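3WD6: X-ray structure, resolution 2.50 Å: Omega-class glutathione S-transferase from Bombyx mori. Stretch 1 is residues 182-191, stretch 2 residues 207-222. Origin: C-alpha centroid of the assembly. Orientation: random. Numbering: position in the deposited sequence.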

# COMPACT_ATOMS: atom_id res chain seq x y z
N ILE A 182 5.11 0.20 4.43
CA ILE A 182 4.15 0.64 5.43
C ILE A 182 3.40 1.88 4.95
O ILE A 182 2.32 2.22 5.47
CB ILE A 182 4.81 0.88 6.82
CG1 ILE A 182 5.65 2.17 6.83
CG2 ILE A 182 5.67 -0.32 7.22
CD1 ILE A 182 6.48 2.35 8.13
N TRP A 183 3.95 2.55 3.94
CA TRP A 183 3.39 3.83 3.51
C TRP A 183 1.86 3.86 3.28
O TRP A 183 1.19 4.83 3.65
CB TRP A 183 4.11 4.37 2.25
CG TRP A 183 3.33 5.52 1.72
CD1 TRP A 183 2.56 5.56 0.58
CD2 TRP A 183 3.17 6.79 2.36
NE1 TRP A 183 1.96 6.80 0.46
CE2 TRP A 183 2.31 7.57 1.54
CE3 TRP A 183 3.69 7.35 3.53
CZ2 TRP A 183 1.95 8.88 1.87
CZ3 TRP A 183 3.34 8.66 3.85
CH2 TRP A 183 2.47 9.41 3.03
N PRO A 184 1.30 2.82 2.64
CA PRO A 184 -0.12 2.94 2.29
C PRO A 184 -1.02 3.24 3.50
O PRO A 184 -2.08 3.90 3.38
CB PRO A 184 -0.46 1.56 1.72
CG PRO A 184 0.86 1.05 1.18
CD PRO A 184 1.89 1.55 2.17
N TRP A 185 -0.63 2.73 4.66
CA TRP A 185 -1.47 2.94 5.83
C TRP A 185 -1.31 4.35 6.35
O TRP A 185 -2.29 4.97 6.76
CB TRP A 185 -1.29 1.85 6.87
CG TRP A 185 -1.89 0.62 6.31
CD1 TRP A 185 -3.20 0.24 6.38
CD2 TRP A 185 -1.23 -0.35 5.47
NE1 TRP A 185 -3.39 -0.93 5.68
CE2 TRP A 185 -2.20 -1.32 5.12
CE3 TRP A 185 0.08 -0.51 5.02
CZ2 TRP A 185 -1.91 -2.42 4.32
CZ3 TRP A 185 0.38 -1.62 4.22
CH2 TRP A 185 -0.61 -2.56 3.88
N PHE A 186 -0.10 4.89 6.27
CA PHE A 186 0.07 6.31 6.56
C PHE A 186 -0.72 7.20 5.59
O PHE A 186 -1.26 8.25 6.01
CB PHE A 186 1.55 6.68 6.60
CG PHE A 186 2.27 6.11 7.79
CD1 PHE A 186 1.64 6.05 9.04
CD2 PHE A 186 3.57 5.61 7.66
CE1 PHE A 186 2.31 5.50 10.15
CE2 PHE A 186 4.24 5.08 8.76
CZ PHE A 186 3.61 5.02 10.01
N GLU A 187 -0.78 6.82 4.31
CA GLU A 187 -1.53 7.60 3.34
C GLU A 187 -2.98 7.67 3.80
O GLU A 187 -3.63 8.72 3.71
CB GLU A 187 -1.44 7.02 1.92
CG GLU A 187 -2.13 7.91 0.86
CD GLU A 187 -1.83 7.53 -0.60
OE1 GLU A 187 -2.74 7.65 -1.45
OE2 GLU A 187 -0.68 7.14 -0.91
N ARG A 188 -3.47 6.54 4.31
CA ARG A 188 -4.86 6.41 4.74
C ARG A 188 -5.11 7.09 6.09
O ARG A 188 -6.18 7.66 6.32
CB ARG A 188 -5.29 4.93 4.76
CG ARG A 188 -5.74 4.40 3.38
CD ARG A 188 -5.17 3.02 3.05
NE ARG A 188 -5.51 2.60 1.68
CZ ARG A 188 -4.72 2.79 0.62
NH1 ARG A 188 -3.54 3.38 0.77
NH2 ARG A 188 -5.10 2.38 -0.57
N LEU A 189 -4.12 7.06 6.98
CA LEU A 189 -4.25 7.67 8.30
C LEU A 189 -4.69 9.13 8.13
O LEU A 189 -5.50 9.65 8.91
CB LEU A 189 -2.92 7.57 9.08
CG LEU A 189 -2.75 8.09 10.52
CD1 LEU A 189 -1.48 7.52 11.17
CD2 LEU A 189 -2.73 9.62 10.60
N ARG A 190 -4.17 9.78 7.08
CA ARG A 190 -4.50 11.16 6.76
C ARG A 190 -6.02 11.40 6.63
O ARG A 190 -6.53 12.45 7.04
CB ARG A 190 -3.74 11.60 5.50
CG ARG A 190 -2.29 12.00 5.76
CD ARG A 190 -1.39 11.85 4.52
NE ARG A 190 -1.67 12.78 3.42
CZ ARG A 190 -2.31 12.45 2.30
NH1 ARG A 190 -2.77 11.22 2.12
NH2 ARG A 190 -2.49 13.35 1.33
N ALA A 191 -6.74 10.43 6.07
CA ALA A 191 -8.19 10.58 5.91
C ALA A 191 -8.98 10.20 7.16
O ALA A 191 -10.15 10.53 7.28
CB ALA A 191 -8.69 9.78 4.72
N LEU A 207 7.65 13.89 15.08
CA LEU A 207 8.65 13.33 14.18
C LEU A 207 7.97 12.50 13.10
O LEU A 207 8.33 12.57 11.92
CB LEU A 207 9.67 12.48 14.94
CG LEU A 207 10.75 11.91 14.02
CD1 LEU A 207 11.60 13.04 13.42
CD2 LEU A 207 11.63 10.90 14.75
N LEU A 208 6.98 11.70 13.51
CA LEU A 208 6.23 10.87 12.57
C LEU A 208 5.40 11.73 11.59
O LEU A 208 5.34 11.45 10.38
CB LEU A 208 5.34 9.90 13.34
CG LEU A 208 4.80 8.68 12.59
CD1 LEU A 208 5.93 7.99 11.83
CD2 LEU A 208 4.15 7.70 13.58
N LEU A 209 4.78 12.78 12.11
CA LEU A 209 4.02 13.68 11.26
C LEU A 209 4.92 14.38 10.25
O LEU A 209 4.52 14.60 9.10
CB LEU A 209 3.26 14.69 12.12
CG LEU A 209 2.07 14.04 12.85
CD1 LEU A 209 1.60 14.87 14.04
CD2 LEU A 209 0.94 13.82 11.86
N GLU A 210 6.14 14.71 10.65
CA GLU A 210 7.12 15.30 9.74
C GLU A 210 7.53 14.31 8.64
O GLU A 210 7.60 14.66 7.45
CB GLU A 210 8.35 15.75 10.53
CG GLU A 210 9.45 16.42 9.71
CD GLU A 210 10.71 16.65 10.55
OE1 GLU A 210 11.74 17.12 9.98
OE2 GLU A 210 10.67 16.37 11.79
N TYR A 211 7.80 13.07 9.05
CA TYR A 211 8.15 11.99 8.13
C TYR A 211 7.03 11.78 7.11
O TYR A 211 7.28 11.61 5.92
CB TYR A 211 8.44 10.73 8.95
CG TYR A 211 8.42 9.41 8.21
CD1 TYR A 211 9.52 8.99 7.45
CD2 TYR A 211 7.32 8.56 8.32
CE1 TYR A 211 9.51 7.76 6.80
CE2 TYR A 211 7.30 7.33 7.65
CZ TYR A 211 8.40 6.94 6.90
OH TYR A 211 8.38 5.73 6.25
N ILE A 212 5.78 11.81 7.55
CA ILE A 212 4.67 11.65 6.63
C ILE A 212 4.67 12.76 5.57
O ILE A 212 4.54 12.47 4.37
CB ILE A 212 3.32 11.49 7.35
CG1 ILE A 212 3.29 10.12 8.02
CG2 ILE A 212 2.14 11.63 6.37
CD1 ILE A 212 2.28 10.00 9.15
N ASP A 213 4.85 14.02 6.00
CA ASP A 213 4.98 15.13 5.05
C ASP A 213 6.07 14.91 4.02
O ASP A 213 5.88 15.21 2.84
CB ASP A 213 5.27 16.45 5.77
CG ASP A 213 4.09 16.95 6.56
OD1 ASP A 213 2.93 16.57 6.22
OD2 ASP A 213 4.31 17.73 7.51
N ASN A 214 7.24 14.43 4.47
CA ASN A 214 8.33 14.16 3.53
C ASN A 214 7.97 13.03 2.57
O ASN A 214 8.27 13.10 1.38
CB ASN A 214 9.64 13.87 4.28
CG ASN A 214 10.18 15.10 5.01
OD1 ASN A 214 10.13 16.21 4.48
ND2 ASN A 214 10.70 14.90 6.22
N MET A 215 7.29 12.01 3.06
CA MET A 215 6.94 10.89 2.18
C MET A 215 6.04 11.34 1.01
O MET A 215 6.23 10.92 -0.15
CB MET A 215 6.33 9.74 2.98
CG MET A 215 7.38 8.85 3.70
SD MET A 215 8.39 7.79 2.60
CE MET A 215 7.12 6.60 2.09
N LEU A 216 5.08 12.21 1.32
CA LEU A 216 4.16 12.77 0.33
C LEU A 216 4.91 13.40 -0.83
O LEU A 216 4.39 13.50 -1.93
CB LEU A 216 3.28 13.83 0.98
CG LEU A 216 2.24 13.25 1.93
CD1 LEU A 216 1.55 14.36 2.72
CD2 LEU A 216 1.22 12.41 1.15
N LYS A 217 6.14 13.84 -0.58
CA LYS A 217 6.91 14.51 -1.62
C LYS A 217 7.81 13.55 -2.41
O LYS A 217 8.43 13.96 -3.39
CB LYS A 217 7.75 15.65 -1.03
CG LYS A 217 6.98 16.91 -0.72
CD LYS A 217 7.89 17.84 0.09
CE LYS A 217 7.09 18.81 0.97
NZ LYS A 217 6.73 19.99 0.17
N ASP A 218 7.89 12.30 -1.98
CA ASP A 218 8.66 11.32 -2.76
C ASP A 218 7.91 10.98 -4.05
O ASP A 218 6.70 10.68 -4.03
CB ASP A 218 8.92 10.04 -1.95
CG ASP A 218 9.76 9.04 -2.74
OD1 ASP A 218 10.99 9.26 -2.88
OD2 ASP A 218 9.17 8.07 -3.27
N SER A 219 8.59 11.03 -5.20
CA SER A 219 7.86 10.89 -6.47
C SER A 219 7.16 9.55 -6.66
O SER A 219 6.21 9.46 -7.45
CB SER A 219 8.74 11.21 -7.68
OG SER A 219 9.90 10.39 -7.70
N ALA A 220 7.64 8.50 -5.98
CA ALA A 220 6.97 7.20 -6.07
C ALA A 220 5.61 7.29 -5.38
O ALA A 220 4.63 6.67 -5.83
CB ALA A 220 7.80 6.08 -5.43
N VAL A 221 5.57 8.07 -4.29
CA VAL A 221 4.33 8.30 -3.58
C VAL A 221 3.42 9.29 -4.31
O VAL A 221 2.24 9.00 -4.57
CB VAL A 221 4.59 8.81 -2.14
CG1 VAL A 221 3.28 9.20 -1.49
CG2 VAL A 221 5.32 7.74 -1.31
N SER A 222 3.97 10.44 -4.70
CA SER A 222 3.12 11.55 -5.14
C SER A 222 2.35 11.26 -6.43
O SER A 222 1.23 11.69 -6.60
CB SER A 222 3.92 12.84 -5.28
OG SER A 222 4.95 12.71 -6.25
O HOH W 1 0.61 7.03 -3.29

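Residues 182-189 of stretch 1 are helical, continuing a helix that begins earlier in the chain; Pro 184, whose nitrogen carries no hydrogen, lies at a kink where neither its own N nor that of Trp 185 bonds to the turn before. Stretch 2 opens within a helix already under way at Leu 207, and a short second helix, 219-222, follows a turn. Asp 218 caps this second helix: its OD2 accepts from Ala 220 N at 3.1 Å, satisfying an amide that has no preceding turn to bond to. The two longer helices cross steeply, at -103°, with axes 10.8 Å apart at closest approach. Phe 186 and Ile 212 bring their CA atoms to 7.0 Å, and Trp 183 and Met 215 theirs to 8.0 Å.

No direct hydrogen bond joins the stretches; 525 Å² of surface, both sides summed, is buried mainly by apolar packing. Trp 183 is the centerpiece. Its CA-to-CB bond points toward stretch 2, and with chi1 in t the indole fits as a knob among Ile 212, Met 215, Leu 216 and Val 221. A broad, flat side chain suits this site because it can touch all four at once. CZ3 of Trp 183 comes within 3.3 Å of Met 215 CB, a tight approach, while Trp 183 CH2 lies 4.0 Å from Ile 212 CG2. At the ring edge, Trp 183 CZ2 is 3.7 Å from Leu 216 CD2. Val 221 covers one face: its CG2 stands 4.0 Å from the centroid of the Trp 183 five-membered ring, only 11° off the normal, a CH-pi contact that brings the second helix of stretch 2 into the packing.

The indole's polar atom is satisfied within its own helix. Trp 183 NE1 donates to Glu 187 OE2 (3.0 Å), one turn on, so the buried nitrogen keeps a partner amid apolar neighbors. The same carboxylate oxygen reaches stretch 2 through water 1, whose O is 2.7 Å from Glu 187 OE2 and 2.9 Å from Val 221 O, a polar link beside the apolar cluster.

One turn along from Trp 183, buried Phe 186 also points its CA-to-CB bond toward stretch 2. Its ring meets three side chains: Phe 186 CZ is 4.2 Å from Leu 208 CD1, Phe 186 CD1 is 4.0 Å from Ile 212 CD1, and Phe 186 CE2 is 4.0 Å from Tyr 211 CE2, near the plane of the tyrosine ring. Ile 212 thus serves both aromatics, its CG2 meeting Trp 183 and its CD1 meeting Phe 186.

At the partly exposed margin, Arg 190 supplies aliphatic length as well as charge. Arg 190 CD packs 4.0 Å from Ile 212 CG2, Arg 190 NE lies 3.7 Å from Leu 216 CD1, and Leu 216 CD2 sits over one face of the guanidinium. Arg 190 NH1 donates to Glu 187 O (3.1 Å), tying the guanidinium back to its own backbone while it lies against the leucine.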